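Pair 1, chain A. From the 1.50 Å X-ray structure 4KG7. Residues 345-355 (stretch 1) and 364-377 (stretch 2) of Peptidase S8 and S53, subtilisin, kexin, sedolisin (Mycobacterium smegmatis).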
# COMPACT_ATOMS: atom_id res chain seq x y z
N VAL A 345 -9.33 -7.98 9.29
CA VAL A 345 -9.67 -6.60 9.02
C VAL A 345 -10.54 -6.03 10.16
O VAL A 345 -10.33 -4.94 10.63
CB VAL A 345 -10.33 -6.44 7.63
CG1 VAL A 345 -10.95 -5.05 7.47
CG2 VAL A 345 -9.30 -6.72 6.53
N HIS A 346 -11.53 -6.79 10.61
CA HIS A 346 -12.38 -6.37 11.72
C HIS A 346 -11.55 -6.09 12.97
O HIS A 346 -11.76 -5.10 13.67
CB HIS A 346 -13.42 -7.47 12.01
CG HIS A 346 -14.32 -7.18 13.17
ND1 HIS A 346 -15.45 -6.39 13.07
CD2 HIS A 346 -14.24 -7.57 14.46
CE1 HIS A 346 -16.04 -6.34 14.25
NE2 HIS A 346 -15.31 -7.02 15.12
N ARG A 347 -10.61 -6.96 13.26
CA ARG A 347 -9.75 -6.79 14.42
C ARG A 347 -8.93 -5.49 14.31
O ARG A 347 -8.72 -4.77 15.28
CB ARG A 347 -8.88 -8.03 14.52
CG ARG A 347 -7.86 -8.05 15.62
CD ARG A 347 -7.31 -9.46 15.77
NE ARG A 347 -8.19 -10.32 16.55
CZ ARG A 347 -8.16 -10.47 17.87
NH1 ARG A 347 -7.30 -9.79 18.63
NH2 ARG A 347 -9.03 -11.29 18.45
N LEU A 348 -8.40 -5.23 13.11
CA LEU A 348 -7.59 -4.04 12.90
C LEU A 348 -8.43 -2.79 13.08
O LEU A 348 -8.01 -1.81 13.73
CB LEU A 348 -6.98 -4.08 11.52
CG LEU A 348 -5.88 -5.13 11.31
CD1 LEU A 348 -5.48 -5.18 9.86
CD2 LEU A 348 -4.66 -4.85 12.17
N THR A 349 -9.61 -2.77 12.46
CA THR A 349 -10.42 -1.55 12.52
C THR A 349 -11.09 -1.36 13.87
O THR A 349 -11.17 -0.25 14.37
CB THR A 349 -11.46 -1.47 11.40
OG1 THR A 349 -12.36 -2.58 11.50
CG2 THR A 349 -10.82 -1.46 10.04
N THR A 350 -11.57 -2.43 14.49
CA THR A 350 -12.32 -2.27 15.75
C THR A 350 -11.40 -1.87 16.90
O THR A 350 -11.87 -1.33 17.91
CB THR A 350 -13.08 -3.56 16.10
OG1 THR A 350 -12.16 -4.60 16.39
CG2 THR A 350 -13.95 -3.97 14.99
N THR A 351 -10.09 -2.09 16.75
CA THR A 351 -9.12 -1.73 17.80
C THR A 351 -8.30 -0.48 17.49
O THR A 351 -7.43 -0.11 18.26
CB THR A 351 -8.13 -2.88 18.10
OG1 THR A 351 -7.32 -3.17 16.95
CG2 THR A 351 -8.87 -4.14 18.53
N ALA A 352 -8.60 0.17 16.38
CA ALA A 352 -7.86 1.39 16.00
C ALA A 352 -8.25 2.53 16.96
O ALA A 352 -9.26 2.45 17.68
CB ALA A 352 -8.14 1.74 14.56
N GLN A 353 -7.44 3.60 16.94
CA GLN A 353 -7.52 4.64 17.98
C GLN A 353 -8.81 5.42 17.97
O GLN A 353 -9.23 5.89 19.02
CB GLN A 353 -6.28 5.53 17.94
CG GLN A 353 -5.08 4.67 18.31
CD GLN A 353 -3.85 5.41 18.78
OE1 GLN A 353 -3.73 6.62 18.65
NE2 GLN A 353 -2.92 4.65 19.37
N GLY A 354 -9.47 5.49 16.82
CA GLY A 354 -10.74 6.20 16.70
C GLY A 354 -11.94 5.29 16.43
O GLY A 354 -12.95 5.72 15.87
N ALA A 355 -11.84 4.02 16.83
CA ALA A 355 -12.86 3.02 16.48
C ALA A 355 -14.24 3.32 17.08
O ALA A 355 -15.26 2.86 16.56
CB ALA A 355 -12.38 1.64 16.88
N GLY A 364 -10.57 6.83 8.51
CA GLY A 364 -11.35 5.62 8.79
C GLY A 364 -11.57 5.48 10.28
O GLY A 364 -12.01 6.44 10.93
N ALA A 365 -11.29 4.29 10.81
CA ALA A 365 -11.36 4.03 12.25
C ALA A 365 -10.19 4.63 13.04
O ALA A 365 -10.10 4.46 14.25
CB ALA A 365 -11.47 2.51 12.49
N GLY A 366 -9.30 5.35 12.37
CA GLY A 366 -8.19 6.03 13.06
C GLY A 366 -6.90 5.25 12.97
O GLY A 366 -6.82 4.22 12.27
N MET A 367 -5.89 5.72 13.70
CA MET A 367 -4.56 5.10 13.63
C MET A 367 -4.63 3.66 14.15
O MET A 367 -5.16 3.38 15.22
CB MET A 367 -3.50 5.88 14.41
CG MET A 367 -2.07 5.37 14.21
SD MET A 367 -0.94 6.54 14.98
CE MET A 367 -1.46 6.62 16.68
N VAL A 368 -4.06 2.76 13.37
CA VAL A 368 -3.93 1.36 13.77
C VAL A 368 -3.23 1.28 15.11
O VAL A 368 -2.32 2.08 15.42
CB VAL A 368 -3.18 0.57 12.66
CG1 VAL A 368 -1.73 1.02 12.50
CG2 VAL A 368 -3.28 -0.93 12.84
N ASP A 369 -3.64 0.30 15.90
CA ASP A 369 -3.10 0.12 17.25
C ASP A 369 -2.66 -1.34 17.37
O ASP A 369 -3.46 -2.20 17.74
CB ASP A 369 -4.13 0.49 18.31
CG ASP A 369 -3.57 0.45 19.73
OD1 ASP A 369 -2.60 -0.31 20.00
OD2 ASP A 369 -4.15 1.15 20.59
N PRO A 370 -1.38 -1.61 17.03
CA PRO A 370 -0.93 -2.99 16.95
C PRO A 370 -1.10 -3.80 18.24
O PRO A 370 -1.57 -4.93 18.18
CB PRO A 370 0.55 -2.85 16.58
CG PRO A 370 0.61 -1.59 15.84
CD PRO A 370 -0.38 -0.68 16.47
N VAL A 371 -0.76 -3.24 19.39
CA VAL A 371 -0.87 -4.00 20.64
C VAL A 371 -2.33 -4.32 20.95
O VAL A 371 -2.68 -5.43 21.35
CB VAL A 371 -0.17 -3.29 21.81
CG1 VAL A 371 -0.54 -3.94 23.12
CG2 VAL A 371 1.34 -3.28 21.59
N ALA A 372 -3.21 -3.34 20.73
CA ALA A 372 -4.64 -3.57 20.94
C ALA A 372 -5.15 -4.67 20.00
O ALA A 372 -5.92 -5.55 20.40
CB ALA A 372 -5.42 -2.30 20.74
N ALA A 373 -4.71 -4.62 18.74
CA ALA A 373 -5.13 -5.64 17.76
C ALA A 373 -4.64 -7.03 18.15
O ALA A 373 -5.33 -8.05 17.92
CB ALA A 373 -4.65 -5.26 16.37
N LEU A 374 -3.48 -7.09 18.77
CA LEU A 374 -2.87 -8.34 19.13
C LEU A 374 -3.40 -8.90 20.44
O LEU A 374 -3.17 -10.06 20.73
CB LEU A 374 -1.35 -8.19 19.19
CG LEU A 374 -0.73 -8.07 17.78
CD1 LEU A 374 0.65 -7.44 17.86
CD2 LEU A 374 -0.65 -9.40 17.05
N THR A 375 -4.11 -8.10 21.22
CA THR A 375 -4.59 -8.56 22.52
C THR A 375 -6.11 -8.54 22.71
O THR A 375 -6.62 -9.02 23.73
CB THR A 375 -3.96 -7.72 23.63
OG1 THR A 375 -4.29 -6.35 23.44
CG2 THR A 375 -2.46 -7.87 23.62
N TRP A 376 -6.84 -7.99 21.75
CA TRP A 376 -8.30 -7.91 21.84
C TRP A 376 -8.95 -9.29 21.88
O TRP A 376 -8.52 -10.22 21.20
CB TRP A 376 -8.83 -7.10 20.66
CG TRP A 376 -10.32 -6.92 20.62
CD1 TRP A 376 -11.08 -6.16 21.47
CD2 TRP A 376 -11.22 -7.48 19.66
NE1 TRP A 376 -12.41 -6.23 21.11
CE2 TRP A 376 -12.53 -7.03 20.00
CE3 TRP A 376 -11.06 -8.32 18.55
CZ2 TRP A 376 -13.66 -7.40 19.27
CZ3 TRP A 376 -12.18 -8.68 17.81
CH2 TRP A 376 -13.47 -8.22 18.18
N ASP A 377 -9.99 -9.42 22.70
CA ASP A 377 -10.78 -10.64 22.77
C ASP A 377 -12.15 -10.36 22.19
O ASP A 377 -12.85 -9.49 22.69
CB ASP A 377 -10.92 -11.09 24.23
CG ASP A 377 -11.75 -12.35 24.36
OD1 ASP A 377 -11.18 -13.45 24.17
OD2 ASP A 377 -12.96 -12.25 24.64
O HOH W 1 -5.74 -1.47 15.33
O HOH W 2 -6.85 1.53 20.30
O HOH W 3 -12.20 7.65 13.56

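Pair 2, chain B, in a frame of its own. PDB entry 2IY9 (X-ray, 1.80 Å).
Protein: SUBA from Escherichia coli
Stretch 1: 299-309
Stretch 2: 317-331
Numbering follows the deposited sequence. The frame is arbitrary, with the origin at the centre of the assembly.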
# COMPACT_ATOMS: atom_id res chain seq x y z
N ARG B 299 -2.77 7.02 12.76
CA ARG B 299 -3.76 7.95 13.30
C ARG B 299 -3.90 9.22 12.44
O ARG B 299 -5.01 9.61 12.09
CB ARG B 299 -3.41 8.33 14.75
CG ARG B 299 -4.41 9.26 15.42
CD ARG B 299 -4.00 9.62 16.85
NE ARG B 299 -2.74 10.37 16.90
CZ ARG B 299 -1.59 9.92 17.40
NH1 ARG B 299 -1.51 8.70 17.94
NH2 ARG B 299 -0.51 10.69 17.39
N THR B 300 -2.78 9.86 12.09
CA THR B 300 -2.87 11.08 11.29
C THR B 300 -3.51 10.79 9.93
O THR B 300 -4.36 11.54 9.47
CB THR B 300 -1.52 11.79 11.15
OG1 THR B 300 -1.04 12.15 12.46
CG2 THR B 300 -1.66 13.07 10.31
N LEU B 301 -3.13 9.68 9.29
CA LEU B 301 -3.75 9.29 8.02
C LEU B 301 -5.26 9.14 8.14
O LEU B 301 -6.02 9.70 7.35
CB LEU B 301 -3.15 7.99 7.48
CG LEU B 301 -3.65 7.61 6.07
CD1 LEU B 301 -3.00 8.49 5.00
CD2 LEU B 301 -3.38 6.14 5.80
N LEU B 302 -5.69 8.38 9.15
CA LEU B 302 -7.10 8.08 9.34
C LEU B 302 -7.91 9.28 9.80
O LEU B 302 -9.01 9.50 9.29
CB LEU B 302 -7.29 6.91 10.31
CG LEU B 302 -6.58 5.62 9.87
CD1 LEU B 302 -6.97 4.51 10.83
CD2 LEU B 302 -6.90 5.25 8.41
N GLU B 303 -7.38 10.03 10.77
CA GLU B 303 -8.06 11.24 11.25
C GLU B 303 -8.24 12.28 10.16
O GLU B 303 -9.27 12.94 10.10
CB GLU B 303 -7.33 11.86 12.45
CG GLU B 303 -7.79 11.31 13.79
CD GLU B 303 -6.98 11.84 14.96
OE1 GLU B 303 -7.02 11.20 16.03
OE2 GLU B 303 -6.28 12.87 14.81
N SER B 304 -7.22 12.42 9.32
CA SER B 304 -7.23 13.42 8.26
C SER B 304 -8.10 13.02 7.06
O SER B 304 -8.43 13.86 6.22
CB SER B 304 -5.80 13.70 7.80
OG SER B 304 -5.35 12.63 6.99
N ALA B 305 -8.44 11.73 6.96
CA ALA B 305 -9.30 11.26 5.87
C ALA B 305 -10.66 11.98 5.85
O ALA B 305 -11.22 12.27 6.90
CB ALA B 305 -9.52 9.75 5.97
N ASP B 306 -11.17 12.25 4.65
CA ASP B 306 -12.54 12.74 4.49
C ASP B 306 -13.52 11.63 4.88
O ASP B 306 -13.33 10.47 4.55
CB ASP B 306 -12.79 13.20 3.05
CG ASP B 306 -12.00 14.45 2.68
OD1 ASP B 306 -11.66 15.27 3.56
OD2 ASP B 306 -11.74 14.63 1.47
N LYS B 307 -14.57 11.99 5.62
CA LYS B 307 -15.53 11.00 6.09
C LYS B 307 -16.86 11.16 5.36
O LYS B 307 -17.47 12.22 5.42
CB LYS B 307 -15.73 11.16 7.61
CG LYS B 307 -14.43 11.30 8.45
CD LYS B 307 -13.63 10.01 8.49
CE LYS B 307 -12.54 10.01 9.57
NZ LYS B 307 -11.45 11.02 9.37
N TYR B 308 -17.28 10.11 4.64
CA TYR B 308 -18.54 10.11 3.89
C TYR B 308 -19.58 9.17 4.49
O TYR B 308 -19.37 7.95 4.50
CB TYR B 308 -18.30 9.76 2.42
CG TYR B 308 -17.51 10.80 1.67
CD1 TYR B 308 -18.16 11.82 0.96
CD2 TYR B 308 -16.12 10.78 1.68
CE1 TYR B 308 -17.42 12.79 0.28
CE2 TYR B 308 -15.38 11.73 0.99
CZ TYR B 308 -16.04 12.74 0.30
OH TYR B 308 -15.29 13.67 -0.38
N PRO B 309 -20.72 9.72 4.97
CA PRO B 309 -21.74 8.87 5.59
C PRO B 309 -22.23 7.78 4.64
O PRO B 309 -22.58 6.70 5.10
CB PRO B 309 -22.88 9.85 5.90
CG PRO B 309 -22.61 11.07 5.09
CD PRO B 309 -21.12 11.14 4.94
N GLU B 317 -15.85 4.07 9.18
CA GLU B 317 -16.12 5.50 9.27
C GLU B 317 -16.20 6.23 7.93
O GLU B 317 -16.11 7.45 7.90
CB GLU B 317 -15.14 6.19 10.22
CG GLU B 317 -14.95 5.47 11.52
CD GLU B 317 -15.16 6.35 12.69
OE1 GLU B 317 -16.35 6.51 13.07
OE2 GLU B 317 -14.16 6.88 13.22
N GLY B 318 -16.36 5.50 6.84
CA GLY B 318 -16.51 6.11 5.52
C GLY B 318 -15.28 6.88 5.06
O GLY B 318 -15.40 7.83 4.28
N ARG B 319 -14.10 6.46 5.52
CA ARG B 319 -12.86 7.19 5.27
C ARG B 319 -12.36 7.17 3.83
O ARG B 319 -12.20 6.10 3.21
CB ARG B 319 -11.73 6.68 6.18
CG ARG B 319 -11.97 6.88 7.65
CD ARG B 319 -10.69 6.64 8.41
NE ARG B 319 -10.94 6.41 9.82
CZ ARG B 319 -10.99 5.22 10.40
NH1 ARG B 319 -10.82 4.11 9.67
NH2 ARG B 319 -11.22 5.12 11.70
N VAL B 320 -12.07 8.37 3.32
CA VAL B 320 -11.49 8.54 2.00
C VAL B 320 -10.19 9.34 2.11
O VAL B 320 -10.13 10.39 2.77
CB VAL B 320 -12.49 9.22 1.03
CG1 VAL B 320 -11.81 9.62 -0.29
CG2 VAL B 320 -13.68 8.30 0.75
N LEU B 321 -9.15 8.81 1.46
CA LEU B 321 -7.83 9.40 1.46
C LEU B 321 -7.84 10.89 1.10
O LEU B 321 -8.33 11.27 0.03
CB LEU B 321 -6.92 8.64 0.49
CG LEU B 321 -5.49 9.16 0.35
CD1 LEU B 321 -4.73 9.01 1.67
CD2 LEU B 321 -4.74 8.49 -0.82
N ASN B 322 -7.31 11.70 2.01
CA ASN B 322 -7.08 13.12 1.75
C ASN B 322 -5.61 13.40 2.04
O ASN B 322 -5.21 13.50 3.20
CB ASN B 322 -7.96 14.00 2.64
CG ASN B 322 -7.79 15.49 2.36
OD1 ASN B 322 -6.79 15.93 1.79
ND2 ASN B 322 -8.80 16.28 2.76
N ALA B 323 -4.82 13.48 0.97
CA ALA B 323 -3.36 13.65 1.07
C ALA B 323 -2.98 15.03 1.57
O ALA B 323 -2.02 15.16 2.33
CB ALA B 323 -2.69 13.37 -0.26
N GLU B 324 -3.73 16.04 1.13
CA GLU B 324 -3.47 17.42 1.54
C GLU B 324 -3.52 17.53 3.06
O GLU B 324 -2.58 18.03 3.68
CB GLU B 324 -4.45 18.41 0.88
CG GLU B 324 -4.37 19.83 1.47
CD GLU B 324 -5.40 20.77 0.87
OE1 GLU B 324 -6.48 20.95 1.48
OE2 GLU B 324 -5.14 21.31 -0.22
N LYS B 325 -4.61 17.04 3.65
CA LYS B 325 -4.79 17.07 5.09
C LYS B 325 -3.81 16.15 5.83
O LYS B 325 -3.24 16.57 6.84
CB LYS B 325 -6.25 16.75 5.44
CG LYS B 325 -6.64 17.01 6.89
CD LYS B 325 -6.72 18.50 7.21
CE LYS B 325 -7.34 18.74 8.59
NZ LYS B 325 -6.78 17.83 9.62
N ALA B 326 -3.61 14.92 5.34
CA ALA B 326 -2.65 14.00 5.96
C ALA B 326 -1.24 14.58 6.03
O ALA B 326 -0.60 14.55 7.08
CB ALA B 326 -2.63 12.65 5.21
N ILE B 327 -0.76 15.10 4.90
CA ILE B 327 0.60 15.60 4.79
C ILE B 327 0.73 16.90 5.59
O ILE B 327 1.66 17.04 6.39
CB ILE B 327 1.06 15.74 3.31
CG1 ILE B 327 1.24 14.34 2.70
CG2 ILE B 327 2.37 16.58 3.21
CD1 ILE B 327 1.28 14.30 1.17
N SER B 328 -0.21 17.82 5.39
CA SER B 328 -0.27 19.07 6.16
C SER B 328 -0.23 18.83 7.67
O SER B 328 0.61 19.39 8.36
CB SER B 328 -1.50 19.89 5.77
OG SER B 328 -1.45 21.18 6.35
N MET B 329 -1.13 17.98 8.17
CA MET B 329 -1.19 17.68 9.61
C MET B 329 0.10 17.07 10.14
O MET B 329 0.64 17.51 11.16
CB MET B 329 -2.36 16.74 9.93
CG MET B 329 -3.74 17.40 9.97
SD MET B 329 -3.87 18.90 10.99
CE MET B 329 -3.55 18.28 12.64
N PHE B 330 0.60 16.05 9.45
CA PHE B 330 1.77 15.35 9.94
C PHE B 330 3.01 16.23 9.87
O PHE B 330 3.79 16.29 10.82
CB PHE B 330 2.00 14.05 9.18
CG PHE B 330 2.99 13.15 9.85
CD1 PHE B 330 2.60 12.33 10.91
CD2 PHE B 330 4.32 13.15 9.46
CE1 PHE B 330 3.53 11.49 11.54
CE2 PHE B 330 5.25 12.33 10.08
CZ PHE B 330 4.85 11.50 11.12
N CYS B 331 3.19 16.92 8.75
CA CYS B 331 4.38 17.72 8.53
C CYS B 331 4.38 19.04 9.31
O CYS B 331 5.45 19.48 9.73
CB CYS B 331 4.61 17.97 7.03
SG CYS B 331 5.08 16.47 6.14
O HOH W 4 -6.06 10.93 4.66
O HOH W 5 -9.10 15.93 10.12

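In each pair a helix runs into an extended segment, which lies beside a second extended segment leading into a helix, and 14 central residues superpose with an RMSD of 0.7 Å. The helix axes approach to 8.7 Å at 132° in pair 1 and to 8.4 Å at 135° in pair 2; the two stretches together bury 868 and 809 Å² respectively.

Near the end of the first helix, small residues face the second. A:Thr351 matches B:Ser304, and both point toward the second stretch: A:Thr351 OG1 lies 3.4 Å from A:Ala373 CA, and B:Ser304 OG lies 3.2 Å from B:Ala326 CA. The alanines A:Ala373 and B:Ala326 also coincide, and the hydroxyls touch their methyls as well, A:Thr351 OG1 to A:Ala373 CB at 3.4 Å and B:Ser304 OG to B:Ala326 CB at 3.3 Å. Beside them, A:Leu348 and B:Leu301 fill the same pocket with different rotamers (chi1 m and t). A:Leu348 CD2 reaches A:Val368 CG2 at 4.2 Å, whereas B:Leu301 CD1 meets the longer B:Leu321 at its CD1, 3.8 Å away.

A:Asp369 and B:Asn322 nearly coincide and cap the second helix alike, with A:Ala372 N donating to A:Asp369 OD1 (3.2 Å) and B:Lys325 N to B:Asn322 OD1 (3.1 Å). Their links to the first stretch differ. A water bridges A:Asp369 OD2 and A:Thr351 O, at 2.7 Å from each, while B:Asn322 ND2 donates directly to B:Asp306 OD1 at 3.1 Å. Another water in each pair joins the stretches, accepting from A:Asp369 N (2.8 Å) and donating to A:Leu348 O (2.8 Å), or accepting from B:Asn322 N and donating to B:Leu301 O, both at 3.0 Å.

A marked change is at A:Arg347, matched by B:Thr300. The arginine extends across the end of the second helix: its NH1 donates to A:Ala373 O (2.7 Å) and A:Trp376 O (2.9 Å), with A:Trp376 CE3 over one guanidinium face. The CA-to-CB bond of the shorter B:Thr300 points toward the second stretch, placing CG2 3.8 Å from CB of B:Met329, the counterpart of A:Trp376.

The first extended segment keeps an alanine, A:Ala352 or B:Ala305, but its hydrogen bonding diverges. A:Gln353 N donates to A:Met367 O (2.9 Å), as B:Asp306 N does to B:Val320 O (2.8 Å). Pair 2 returns a bond from B:Val320 N to B:Asp306 O (2.7 Å), completing an antiparallel bridge, whereas pair 1 enters a type I turn and A:Gly354 N makes a weak bond to A:Ala365 O (2.8 Å). At A:Gly366, an ideal CB would lie 2.6 Å from A:Gly354 N, a clash; its counterpart B:Arg319 instead packs its CG 3.6 Å from B:Lys307 CD.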